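Local coordinates for Poly(A) RNA polymerase protein 2 (PDB 3NYB), which catalyses the addition of adenylate residues to RNA 3' ends as the poly(A) polymerase of the yeast TRAMP RNA surveillance complex, at residues I166-L171 and F187-L192; Y97-H102 and P121-V126. The protein carries 1 engineered substitution. All blocks are in the same frame, centred on the assembly; numbering follows the deposited sequence.

Contact 1 (I166-L171 and F187-L192)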
ATOM      1  N   ILE A 166      -0.018  -3.844   5.369  1.00 29.90           N
ATOM      2  CA  ILE A 166      -1.398  -3.803   5.841  1.00 31.63           C
ATOM      3  C   ILE A 166      -2.361  -3.319   4.763  1.00 36.27           C
ATOM      4  O   ILE A 166      -3.358  -3.976   4.461  1.00 31.00           O
ATOM      5  CB  ILE A 166      -1.540  -2.901   7.061  1.00 33.00           C
ATOM      6  CG1 ILE A 166      -0.570  -3.341   8.151  1.00 28.87           C
ATOM      7  CG2 ILE A 166      -2.953  -2.958   7.583  1.00 41.51           C
ATOM      8  CD1 ILE A 166      -0.849  -4.716   8.682  1.00 23.17           C
ATOM      9  N   VAL A 167      -2.054  -2.163   4.186  1.00 34.80           N
ATOM     10  CA  VAL A 167      -2.869  -1.598   3.123  1.00 26.25           C
ATOM     11  C   VAL A 167      -2.940  -2.550   1.928  1.00 35.58           C
ATOM     12  O   VAL A 167      -3.962  -2.631   1.238  1.00 37.02           O
ATOM     13  CB  VAL A 167      -2.304  -0.246   2.658  1.00 28.11           C
ATOM     14  CG1 VAL A 167      -3.264   0.432   1.696  1.00 24.92           C
ATOM     15  CG2 VAL A 167      -2.051   0.650   3.840  1.00 28.59           C
ATOM     16  N   LYS A 168      -1.847  -3.264   1.678  1.00 35.75           N
ATOM     17  CA  LYS A 168      -1.800  -4.173   0.542  1.00 39.99           C
ATOM     18  C   LYS A 168      -2.760  -5.322   0.829  1.00 39.94           C
ATOM     19  O   LYS A 168      -3.621  -5.649   0.009  1.00 34.13           O
ATOM     20  CB  LYS A 168      -0.375  -4.677   0.318  1.00 43.43           C
ATOM     21  CG  LYS A 168       0.175  -4.468  -1.101  1.00 41.21           C
ATOM     22  CD  LYS A 168       1.696  -4.316  -1.068  1.00 42.96           C
ATOM     23  CE  LYS A 168       2.331  -4.285  -2.453  1.00 46.74           C
ATOM     24  NZ  LYS A 168       2.201  -5.576  -3.173  1.00 52.36           N
ATOM     25  N   GLN A 169      -2.629  -5.907   2.015  1.00 33.77           N
ATOM     26  CA  GLN A 169      -3.519  -6.980   2.438  1.00 25.62           C
ATOM     27  C   GLN A 169      -4.969  -6.529   2.385  1.00 35.05           C
ATOM     28  O   GLN A 169      -5.826  -7.200   1.814  1.00 29.69           O
ATOM     29  CB  GLN A 169      -3.186  -7.433   3.854  1.00 30.08           C
ATOM     30  CG  GLN A 169      -4.160  -8.467   4.404  1.00 25.55           C
ATOM     31  CD  GLN A 169      -4.296  -9.679   3.496  1.00 30.00           C
ATOM     32  OE1 GLN A 169      -3.344 -10.076   2.829  1.00 37.88           O
ATOM     33  NE2 GLN A 169      -5.485 -10.271   3.468  1.00 29.66           N
ATOM     34  N   PHE A 170      -5.254  -5.382   2.986  1.00 39.14           N
ATOM     35  CA  PHE A 170      -6.612  -4.882   2.948  1.00 34.56           C
ATOM     36  C   PHE A 170      -7.144  -4.851   1.512  1.00 47.57           C
ATOM     37  O   PHE A 170      -8.169  -5.467   1.205  1.00 42.10           O
ATOM     38  CB  PHE A 170      -6.693  -3.494   3.558  1.00 24.40           C
ATOM     39  CG  PHE A 170      -8.033  -2.864   3.399  1.00 33.61           C
ATOM     40  CD1 PHE A 170      -9.092  -3.268   4.192  1.00 32.79           C
ATOM     41  CD2 PHE A 170      -8.243  -1.886   2.436  1.00 43.09           C
ATOM     42  CE1 PHE A 170     -10.347  -2.698   4.033  1.00 35.64           C
ATOM     43  CE2 PHE A 170      -9.493  -1.307   2.272  1.00 45.02           C
ATOM     44  CZ  PHE A 170     -10.548  -1.718   3.071  1.00 44.21           C
ATOM     45  N   LEU A 171      -6.438  -4.140   0.636  1.00 33.98           N
ATOM     46  CA  LEU A 171      -6.867  -3.981  -0.746  1.00 26.57           C
ATOM     47  C   LEU A 171      -7.056  -5.298  -1.456  1.00 32.73           C
ATOM     48  O   LEU A 171      -7.838  -5.376  -2.391  1.00 37.08           O
ATOM     49  CB  LEU A 171      -5.861  -3.158  -1.539  1.00 22.73           C
ATOM     50  CG  LEU A 171      -5.877  -1.660  -1.282  1.00 36.45           C
ATOM     51  CD1 LEU A 171      -4.993  -0.987  -2.315  1.00 42.02           C
ATOM     52  CD2 LEU A 171      -7.302  -1.117  -1.342  1.00 31.77           C
ATOM     53  N   PHE A 187       3.235   0.534  -6.989  1.00 26.51           N
ATOM     54  CA  PHE A 187       3.935   1.801  -6.773  1.00 43.31           C
ATOM     55  C   PHE A 187       2.982   2.849  -6.189  1.00 39.11           C
ATOM     56  O   PHE A 187       3.318   3.558  -5.242  1.00 48.33           O
ATOM     57  CB  PHE A 187       4.597   2.303  -8.066  1.00 37.68           C
ATOM     58  CG  PHE A 187       5.149   3.696  -7.962  1.00 43.43           C
ATOM     59  CD1 PHE A 187       6.430   3.917  -7.493  1.00 50.20           C
ATOM     60  CD2 PHE A 187       4.379   4.786  -8.329  1.00 47.68           C
ATOM     61  CE1 PHE A 187       6.931   5.195  -7.394  1.00 49.74           C
ATOM     62  CE2 PHE A 187       4.870   6.063  -8.227  1.00 52.70           C
ATOM     63  CZ  PHE A 187       6.148   6.269  -7.760  1.00 55.48           C
ATOM     64  N   SER A 188       1.785   2.925  -6.749  1.00 37.94           N
ATOM     65  CA  SER A 188       0.775   3.857  -6.268  1.00 38.50           C
ATOM     66  C   SER A 188       0.512   3.702  -4.782  1.00 36.45           C
ATOM     67  O   SER A 188       0.414   4.689  -4.054  1.00 40.72           O
ATOM     68  CB  SER A 188      -0.532   3.673  -7.041  1.00 42.60           C
ATOM     69  OG  SER A 188      -0.342   3.945  -8.420  1.00 44.57           O
ATOM     70  N   ILE A 189       0.375   2.464  -4.328  1.00 37.96           N
ATOM     71  CA  ILE A 189       0.078   2.237  -2.924  1.00 37.05           C
ATOM     72  C   ILE A 189       1.235   2.757  -2.094  1.00 43.75           C
ATOM     73  O   ILE A 189       1.037   3.473  -1.112  1.00 39.59           O
ATOM     74  CB  ILE A 189      -0.136   0.759  -2.606  1.00 34.63           C
ATOM     75  CG1 ILE A 189      -1.251   0.180  -3.480  1.00 40.33           C
ATOM     76  CG2 ILE A 189      -0.486   0.587  -1.137  1.00 34.03           C
ATOM     77  CD1 ILE A 189      -1.377  -1.340  -3.372  1.00 43.21           C
ATOM     78  N   ILE A 190       2.447   2.395  -2.503  1.00 43.41           N
ATOM     79  CA  ILE A 190       3.647   2.828  -1.800  1.00 36.48           C
ATOM     80  C   ILE A 190       3.684   4.342  -1.708  1.00 36.73           C
ATOM     81  O   ILE A 190       3.939   4.904  -0.639  1.00 41.27           O
ATOM     82  CB  ILE A 190       4.909   2.350  -2.505  1.00 34.43           C
ATOM     83  CG1 ILE A 190       4.849   0.836  -2.695  1.00 39.57           C
ATOM     84  CG2 ILE A 190       6.130   2.737  -1.711  1.00 24.96           C
ATOM     85  CD1 ILE A 190       6.113   0.253  -3.296  1.00 45.76           C
ATOM     86  N   CYS A 191       3.412   4.997  -2.832  1.00 37.96           N
ATOM     87  CA  CYS A 191       3.378   6.454  -2.874  1.00 47.82           C
ATOM     88  C   CYS A 191       2.450   7.057  -1.819  1.00 49.67           C
ATOM     89  O   CYS A 191       2.872   7.905  -1.034  1.00 59.94           O
ATOM     90  CB  CYS A 191       2.978   6.956  -4.259  1.00 41.61           C
ATOM     91  SG  CYS A 191       3.022   8.739  -4.378  1.00 69.43           S
ATOM     92  N   LEU A 192       1.193   6.622  -1.807  1.00 39.70           N
ATOM     93  CA  LEU A 192       0.203   7.166  -0.879  1.00 38.33           C
ATOM     94  C   LEU A 192       0.664   7.103   0.564  1.00 41.48           C
ATOM     95  O   LEU A 192       0.582   8.083   1.298  1.00 45.62           O
ATOM     96  CB  LEU A 192      -1.122   6.422  -1.002  1.00 36.55           C
ATOM     97  CG  LEU A 192      -1.852   6.482  -2.335  1.00 36.33           C
ATOM     98  CD1 LEU A 192      -3.069   5.572  -2.274  1.00 30.36           C
ATOM     99  CD2 LEU A 192      -2.241   7.907  -2.696  1.00 29.58           C
TER
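Lys-168 and Ile-189 hold the closest backbone approach, CA to CA 7.5 Å, in a helix-helix packing between helices 160-173 and 186-198 in the largely helical part of the fold, the segments at 131° between their N-to-C directions and their axes 10.7 Å apart. At that separation the segments meet through side chains alone, and Ile-189 alone in 187-192 comes within 4.5 Å of 166-171. A beta-branched isoleucine suits this place because its two arms serve different neighbours. CG2 of Ile-189 lies anti to the backbone N, and Val-167 CG1 is 4.0 Å from it, the two side chains passing alongside and pointing opposite ways. The longer arm, CG1 with CD1, reaches between Leu-171 and Lys-168. Shortened to alanine, this residue would have neither arm, and Val-167 CG1 and Leu-171 CD1 would probably lose their partner, with a gap opening between the helices. Phe-289 of helix 282-304 borders the same apolar patch, touching Val-167 and Leu-171. Lys-168 suits its edge: the stem runs roughly perpendicular to Ile-189, Lys-168 CG 4.2 Å from Ile-189 CD1, while NZ makes a weak hydrogen bond to Leu-72 O. Leu-171 comes tip to tip with the isoleucine, its CD1 3.8 Å from Ile-189 CD1.

Contact 2 (Y97-H102 and P121-V126)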
ATOM      1  N   TYR A  97       6.274 -17.608 -25.788  1.00 44.98           N
ATOM      2  CA  TYR A  97       5.583 -18.817 -26.235  1.00 46.69           C
ATOM      3  C   TYR A  97       6.512 -20.026 -26.129  1.00 45.12           C
ATOM      4  O   TYR A  97       6.089 -21.116 -25.731  1.00 40.41           O
ATOM      5  CB  TYR A  97       5.056 -18.671 -27.668  1.00 39.34           C
ATOM      6  CG  TYR A  97       4.211 -17.440 -27.896  1.00 43.81           C
ATOM      7  CD1 TYR A  97       4.354 -16.677 -29.055  1.00 42.01           C
ATOM      8  CD2 TYR A  97       3.281 -17.025 -26.947  1.00 30.83           C
ATOM      9  CE1 TYR A  97       3.588 -15.547 -29.269  1.00 42.20           C
ATOM     10  CE2 TYR A  97       2.509 -15.896 -27.153  1.00 35.06           C
ATOM     11  CZ  TYR A  97       2.665 -15.160 -28.316  1.00 46.60           C
ATOM     12  OH  TYR A  97       1.899 -14.033 -28.518  1.00 46.02           O
ATOM     13  N   SER A  98       7.780 -19.817 -26.471  1.00 35.09           N
ATOM     14  CA  SER A  98       8.771 -20.891 -26.457  1.00 45.97           C
ATOM     15  C   SER A  98       9.121 -21.317 -25.038  1.00 51.31           C
ATOM     16  O   SER A  98       9.246 -22.507 -24.751  1.00 59.11           O
ATOM     17  CB  SER A  98      10.040 -20.454 -27.187  1.00 40.69           C
ATOM     18  OG  SER A  98       9.731 -19.993 -28.487  1.00 56.50           O
ATOM     19  N   LEU A  99       9.297 -20.334 -24.161  1.00 38.28           N
ATOM     20  CA  LEU A  99       9.549 -20.586 -22.749  1.00 45.18           C
ATOM     21  C   LEU A  99       8.366 -21.341 -22.140  1.00 47.12           C
ATOM     22  O   LEU A  99       8.551 -22.306 -21.390  1.00 42.38           O
ATOM     23  CB  LEU A  99       9.742 -19.257 -22.016  1.00 45.16           C
ATOM     24  CG  LEU A  99      10.008 -19.303 -20.514  1.00 36.45           C
ATOM     25  CD1 LEU A  99      11.039 -20.389 -20.156  1.00 30.79           C
ATOM     26  CD2 LEU A  99      10.464 -17.934 -20.015  1.00 33.88           C
ATOM     27  N   ALA A 100       7.151 -20.890 -22.459  1.00 38.39           N
ATOM     28  CA  ALA A 100       5.937 -21.551 -21.984  1.00 34.00           C
ATOM     29  C   ALA A 100       5.914 -23.001 -22.411  1.00 47.05           C
ATOM     30  O   ALA A 100       5.873 -23.904 -21.577  1.00 40.97           O
ATOM     31  CB  ALA A 100       4.688 -20.834 -22.496  1.00 38.22           C
ATOM     32  N   SER A 101       5.930 -23.218 -23.721  1.00 52.47           N
ATOM     33  CA  SER A 101       5.954 -24.568 -24.258  1.00 45.05           C
ATOM     34  C   SER A 101       6.979 -25.422 -23.519  1.00 48.48           C
ATOM     35  O   SER A 101       6.719 -26.577 -23.192  1.00 51.02           O
ATOM     36  CB  SER A 101       6.280 -24.523 -25.741  1.00 47.36           C
ATOM     37  OG  SER A 101       5.601 -25.536 -26.426  1.00 52.51           O
ATOM     38  N   HIS A 102       8.132 -24.833 -23.224  1.00 44.72           N
ATOM     39  CA  HIS A 102       9.253 -25.558 -22.619  1.00 37.68           C
ATOM     40  C   HIS A 102       9.018 -25.863 -21.130  1.00 47.01           C
ATOM     41  O   HIS A 102       9.305 -26.962 -20.651  1.00 44.93           O
ATOM     42  CB  HIS A 102      10.547 -24.757 -22.836  1.00 32.03           C
ATOM     43  CG  HIS A 102      11.781 -25.405 -22.284  1.00 51.37           C
ATOM     44  ND1 HIS A 102      12.647 -24.750 -21.436  1.00 52.33           N
ATOM     45  CD2 HIS A 102      12.306 -26.638 -22.482  1.00 59.06           C
ATOM     46  CE1 HIS A 102      13.649 -25.554 -21.124  1.00 54.48           C
ATOM     47  NE2 HIS A 102      13.463 -26.707 -21.742  1.00 63.31           N
ATOM     48  N   PRO A 121       4.749  -7.703 -21.937  1.00 62.31           N
ATOM     49  CA  PRO A 121       4.107  -9.021 -21.963  1.00 57.46           C
ATOM     50  C   PRO A 121       4.716  -9.931 -20.911  1.00 58.35           C
ATOM     51  O   PRO A 121       5.936  -9.951 -20.757  1.00 59.39           O
ATOM     52  CB  PRO A 121       4.418  -9.539 -23.364  1.00 49.68           C
ATOM     53  CG  PRO A 121       5.654  -8.830 -23.773  1.00 58.58           C
ATOM     54  CD  PRO A 121       5.732  -7.532 -23.020  1.00 62.76           C
ATOM     55  N   ILE A 122       3.867 -10.666 -20.200  1.00 61.15           N
ATOM     56  CA  ILE A 122       4.297 -11.454 -19.052  1.00 55.88           C
ATOM     57  C   ILE A 122       3.716 -12.863 -19.067  1.00 42.53           C
ATOM     58  O   ILE A 122       2.617 -13.090 -19.562  1.00 48.16           O
ATOM     59  CB  ILE A 122       3.892 -10.766 -17.745  1.00 46.66           C
ATOM     60  CG1 ILE A 122       4.655  -9.458 -17.586  1.00 47.29           C
ATOM     61  CG2 ILE A 122       4.152 -11.667 -16.554  1.00 42.79           C
ATOM     62  CD1 ILE A 122       4.120  -8.609 -16.455  1.00 57.37           C
ATOM     63  N   ILE A 123       4.467 -13.805 -18.516  1.00 37.36           N
ATOM     64  CA  ILE A 123       4.047 -15.200 -18.448  1.00 41.88           C
ATOM     65  C   ILE A 123       3.882 -15.599 -16.968  1.00 46.10           C
ATOM     66  O   ILE A 123       4.828 -15.511 -16.174  1.00 36.32           O
ATOM     67  CB  ILE A 123       5.087 -16.093 -19.172  1.00 45.26           C
ATOM     68  CG1 ILE A 123       4.718 -17.556 -19.094  1.00 47.87           C
ATOM     69  CG2 ILE A 123       6.476 -15.928 -18.566  1.00 43.72           C
ATOM     70  CD1 ILE A 123       5.932 -18.445 -19.232  1.00 42.28           C
ATOM     71  N   LYS A 124       2.671 -15.995 -16.587  1.00 49.16           N
ATOM     72  CA  LYS A 124       2.399 -16.391 -15.202  1.00 40.29           C
ATOM     73  C   LYS A 124       2.214 -17.894 -15.119  1.00 41.46           C
ATOM     74  O   LYS A 124       1.612 -18.487 -16.002  1.00 48.49           O
ATOM     75  CB  LYS A 124       1.127 -15.724 -14.682  1.00 28.07           C
ATOM     76  CG  LYS A 124       1.144 -14.217 -14.729  1.00 31.45           C
ATOM     77  CD  LYS A 124      -0.264 -13.668 -14.538  1.00 47.54           C
ATOM     78  CE  LYS A 124      -0.832 -14.033 -13.170  1.00 54.66           C
ATOM     79  NZ  LYS A 124      -2.181 -13.436 -12.941  1.00 59.64           N
ATOM     80  N   PHE A 125       2.721 -18.507 -14.055  1.00 45.11           N
ATOM     81  CA  PHE A 125       2.540 -19.939 -13.847  1.00 35.96           C
ATOM     82  C   PHE A 125       2.818 -20.355 -12.404  1.00 39.53           C
ATOM     83  O   PHE A 125       3.157 -19.531 -11.558  1.00 41.39           O
ATOM     84  CB  PHE A 125       3.419 -20.742 -14.817  1.00 29.82           C
ATOM     85  CG  PHE A 125       4.896 -20.601 -14.561  1.00 42.72           C
ATOM     86  CD1 PHE A 125       5.575 -21.531 -13.785  1.00 39.71           C
ATOM     87  CD2 PHE A 125       5.608 -19.531 -15.096  1.00 46.22           C
ATOM     88  CE1 PHE A 125       6.944 -21.403 -13.547  1.00 37.62           C
ATOM     89  CE2 PHE A 125       6.973 -19.390 -14.865  1.00 31.01           C
ATOM     90  CZ  PHE A 125       7.646 -20.327 -14.089  1.00 30.85           C
ATOM     91  N   VAL A 126       2.664 -21.643 -12.129  1.00 38.71           N
ATOM     92  CA  VAL A 126       2.987 -22.186 -10.816  1.00 26.65           C
ATOM     93  C   VAL A 126       3.977 -23.329 -10.963  1.00 34.58           C
ATOM     94  O   VAL A 126       3.718 -24.286 -11.690  1.00 45.84           O
ATOM     95  CB  VAL A 126       1.719 -22.706 -10.102  1.00 32.79           C
ATOM     96  CG1 VAL A 126       2.086 -23.436  -8.829  1.00 38.25           C
ATOM     97  CG2 VAL A 126       0.771 -21.559  -9.795  1.00 28.53           C
TER
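Van der Waals contact alone joins Ile-123, on the strand, to Ala-100 and Leu-99, on the helix; no hydrogen bond crosses between 97-102 and 121-126. This is helix-on-sheet packing within the nucleotidyltransferase palm. The main apolar contact is made by the far end of Ile-123, whose CD1 stands 4.1 Å from Ala-100 CA and 4.2 Å from Ala-100 CB. The torsions carry it there: CG1 is anti to the backbone N (chi1 178°) and chi2 is also extended, which sends CD1 outward from the strand. Alanine fits this point because its single methyl lets the isoleucine come up against the helix backbone itself, with Ala-100 CA 7.5 Å from Ile-123 CA. Leu-99 adds a looser apolar touch, its CG 4.4 Å from CD1 of Ile-123. Backbone hydrogen bonds hold each partner in place: within the helix Ser-101 N to Tyr-97 O, 2.9 Å, is an i to i+4 bond, and between strands Ile-123 pairs with Val-136 of 132-137. Strand 121-127 runs between antiparallel neighbours 132-137 and 113-116 in the mixed five-stranded sheet, and helix 92-105 lies against it, with Leu-96 also reaching Ile-123 and Leu-103 reaching Phe-125.

Overall arrangement
Contacts 1 and 2 follow one another along the chain, their centres 28 Å apart without any touch, and they share no secondary-structure element. The centre of contact 1 lies about 5 Å from the centre of the chain, deep among helices, with three of its four touching residues buried. That of contact 2 lies about 24 Å from it; there Ala-100 is partly exposed, and its helix also carries exposed residues. Both are apolar across the interface and turn on an isoleucine. In contact 1 it meets valine, leucine and a lysine stem from a neighbouring helix; in contact 2, standing on the palm sheet, it meets the alanine and leucine of a helix laid over it. The buried area is 172 Å² against 100 Å².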